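Local atomic coordinates of nitronate monooxygenase family protein (Pseudomonas aeruginosa, PDB entry 4QIT), a protein that uses flavin mononucleotide and molecular oxygen to oxidise alkyl nitronates, the toxin propionate 3-nitronate probably being its physiological substrate. Residues 125-128 and 129-133. The protein carries 1 engineered substitution. Numbering follows the deposited sequence.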
ATOM      1  N   LEU A 125      10.290 -13.956  29.197  1.00 17.28           N
ATOM      2  CA  LEU A 125       9.351 -13.235  30.058  1.00 19.07           C
ATOM      3  C   LEU A 125       9.892 -12.927  31.462  1.00 17.94           C
ATOM      4  O   LEU A 125       9.830 -11.779  31.908  1.00 18.84           O
ATOM      5  CB  LEU A 125       7.994 -13.954  30.128  1.00 18.51           C
ATOM      6  CG  LEU A 125       6.931 -13.363  31.055  1.00 20.64           C
ATOM      7  CD1 LEU A 125       6.612 -11.915  30.682  1.00 18.42           C
ATOM      8  CD2 LEU A 125       5.669 -14.211  31.025  1.00 23.41           C
ATOM      9  N   PRO A 126      10.428 -13.939  32.171  1.00 19.39           N
ATOM     10  CA  PRO A 126      10.932 -13.567  33.499  1.00 20.39           C
ATOM     11  C   PRO A 126      12.095 -12.573  33.447  1.00 20.87           C
ATOM     12  O   PRO A 126      12.209 -11.739  34.348  1.00 20.63           O
ATOM     13  CB  PRO A 126      11.372 -14.908  34.106  1.00 22.83           C
ATOM     14  CG  PRO A 126      11.507 -15.843  32.948  1.00 25.43           C
ATOM     15  CD  PRO A 126      10.498 -15.392  31.941  1.00 21.00           C
ATOM     16  N   MET A 127      12.934 -12.639  32.418  1.00 19.75           N
ATOM     17  CA  MET A 127      13.997 -11.641  32.268  1.00 18.38           C
ATOM     18  C   MET A 127      13.429 -10.229  32.103  1.00 18.30           C
ATOM     19  O   MET A 127      13.925  -9.272  32.715  1.00 19.33           O
ATOM     20  CB  MET A 127      14.927 -11.998  31.105  1.00 17.28           C
ATOM     21  CG  MET A 127      16.087 -11.038  30.916  1.00 17.11           C
ATOM     22  SD  MET A 127      15.708  -9.571  29.929  1.00 16.90           S
ATOM     23  CE  MET A 127      15.505 -10.289  28.297  1.00 17.96           C
ATOM     24  N   LEU A 128      12.387 -10.097  31.286  1.00 17.00           N
ATOM     25  CA  LEU A 128      11.753  -8.792  31.095  1.00 20.54           C
ATOM     26  C   LEU A 128      11.093  -8.279  32.376  1.00 18.97           C
ATOM     27  O   LEU A 128      11.097  -7.077  32.643  1.00 19.68           O
ATOM     28  CB  LEU A 128      10.735  -8.846  29.948  1.00 16.60           C
ATOM     29  CG  LEU A 128      11.294  -9.115  28.548  1.00 17.12           C
ATOM     30  CD1 LEU A 128      10.146  -9.328  27.567  1.00 16.38           C
ATOM     31  CD2 LEU A 128      12.188  -7.971  28.085  1.00 16.31           C
ATOM     32  N   LEU A 129      10.526  -9.190  33.165  1.00 19.90           N
ATOM     33  CA  LEU A 129       9.866  -8.809  34.412  1.00 18.56           C
ATOM     34  C   LEU A 129      10.891  -8.301  35.427  1.00 20.87           C
ATOM     35  O   LEU A 129      10.581  -7.461  36.273  1.00 27.35           O
ATOM     36  CB  LEU A 129       9.062  -9.984  34.983  1.00 20.26           C
ATOM     37  CG  LEU A 129       7.871 -10.451  34.141  1.00 21.12           C
ATOM     38  CD1 LEU A 129       7.227 -11.670  34.775  1.00 25.32           C
ATOM     39  CD2 LEU A 129       6.854  -9.343  33.964  1.00 21.37           C
ATOM     40  N   GLU A 130      12.119  -8.796  35.320  1.00 21.06           N
ATOM     41  CA  GLU A 130      13.199  -8.342  36.192  1.00 20.19           C
ATOM     42  C   GLU A 130      13.750  -6.985  35.750  1.00 23.37           C
ATOM     43  O   GLU A 130      13.959  -6.089  36.571  1.00 23.55           O
ATOM     44  CB  GLU A 130      14.339  -9.360  36.208  1.00 20.98           C
ATOM     45  CG  GLU A 130      14.011 -10.689  36.876  1.00 24.59           C
ATOM     46  CD  GLU A 130      15.126 -11.703  36.695  1.00 31.40           C
ATOM     47  OE1 GLU A 130      15.649 -12.204  37.713  1.00 41.44           O
ATOM     48  OE2 GLU A 130      15.479 -12.002  35.532  1.00 33.00           O
ATOM     49  N   GLU A 131      13.992  -6.837  34.450  1.00 20.95           N
ATOM     50  CA  GLU A 131      14.649  -5.636  33.932  1.00 20.49           C
ATOM     51  C   GLU A 131      13.704  -4.444  33.762  1.00 21.52           C
ATOM     52  O   GLU A 131      14.139  -3.291  33.834  1.00 19.87           O
ATOM     53  CB  GLU A 131      15.364  -5.939  32.607  1.00 20.27           C
ATOM     54  CG  GLU A 131      16.496  -6.953  32.717  1.00 21.45           C
ATOM     55  CD  GLU A 131      17.553  -6.568  33.742  1.00 21.88           C
ATOM     56  OE1 GLU A 131      17.978  -5.390  33.771  1.00 23.03           O
ATOM     57  OE2 GLU A 131      17.971  -7.452  34.518  1.00 24.69           O
ATOM     58  N   ARG A 132      12.429  -4.732  33.518  1.00 19.00           N
ATOM     59  CA  ARG A 132      11.385  -3.711  33.400  1.00 21.16           C
ATOM     60  C   ARG A 132      11.718  -2.528  32.484  1.00 21.99           C
ATOM     61  O   ARG A 132      11.772  -1.382  32.937  1.00 19.20           O
ATOM     62  CB  ARG A 132      10.986  -3.195  34.787  1.00 24.69           C
ATOM     63  CG  ARG A 132      10.585  -4.305  35.742  1.00 24.37           C
ATOM     64  CD  ARG A 132      10.131  -3.777  37.097  1.00 32.51           C
ATOM     65  NE  ARG A 132      10.130  -4.844  38.098  1.00 39.58           N
ATOM     66  CZ  ARG A 132       9.361  -4.865  39.185  1.00 43.03           C
ATOM     67  NH1 ARG A 132       8.510  -3.876  39.421  1.00 42.12           N
ATOM     68  NH2 ARG A 132       9.441  -5.884  40.033  1.00 44.13           N
ATOM     69  N   PRO A 133      11.929  -2.797  31.187  1.00 20.09           N
ATOM     70  CA  PRO A 133      12.028  -1.667  30.261  1.00 17.21           C
ATOM     71  C   PRO A 133      10.684  -0.949  30.221  1.00 18.34           C
ATOM     72  O   PRO A 133       9.660  -1.558  30.530  1.00 16.40           O
ATOM     73  CB  PRO A 133      12.328  -2.343  28.919  1.00 18.45           C
ATOM     74  CG  PRO A 133      11.778  -3.726  29.050  1.00 18.39           C
ATOM     75  CD  PRO A 133      11.953  -4.099  30.497  1.00 18.41           C
TER
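The flat carboxylate of Glu-130 lies alongside the preceding turn, its OE2 3.6 Å from CA of Met-127, while Arg-58 holds that same oxygen in a salt bridge. With CG beside the backbone N (chi1 -68°), the extended chain runs back along the helix, and CG rests 3.3 Å from the carbonyl O of Pro-126. Glu-131 likewise sets CG beside its backbone N (chi1 -63°), 3.9 Å from SD of Met-127; a bend at chi2 then directs the carboxylate, whose OE2 is bridged by Arg-58 and Arg-62. One arginine thus ties two successive acids, probably favouring their charged forms. NE of Arg-132 donates a weak, bent bond to O of Leu-129. On another side of the helix, CD1 of Leu-125 meets CG of Leu-129 at 4.0 Å. Residues 125-133 illustrate how a helix ends: the last i-to-i+4 bond, from Arg-132 N to Leu-128 O, is 2.8 Å long, and Arg-132 then turns to positive phi (48°), letting Pro-133 lead out. Helix 124-131 belongs to the TIM barrel's outer layer of helices, with Met-127 against helix 54-65, Leu-125 and Leu-129 against helix 145-153, and Leu-128 and Pro-133 reaching strand 72-77; the chain then enters strand 135-139.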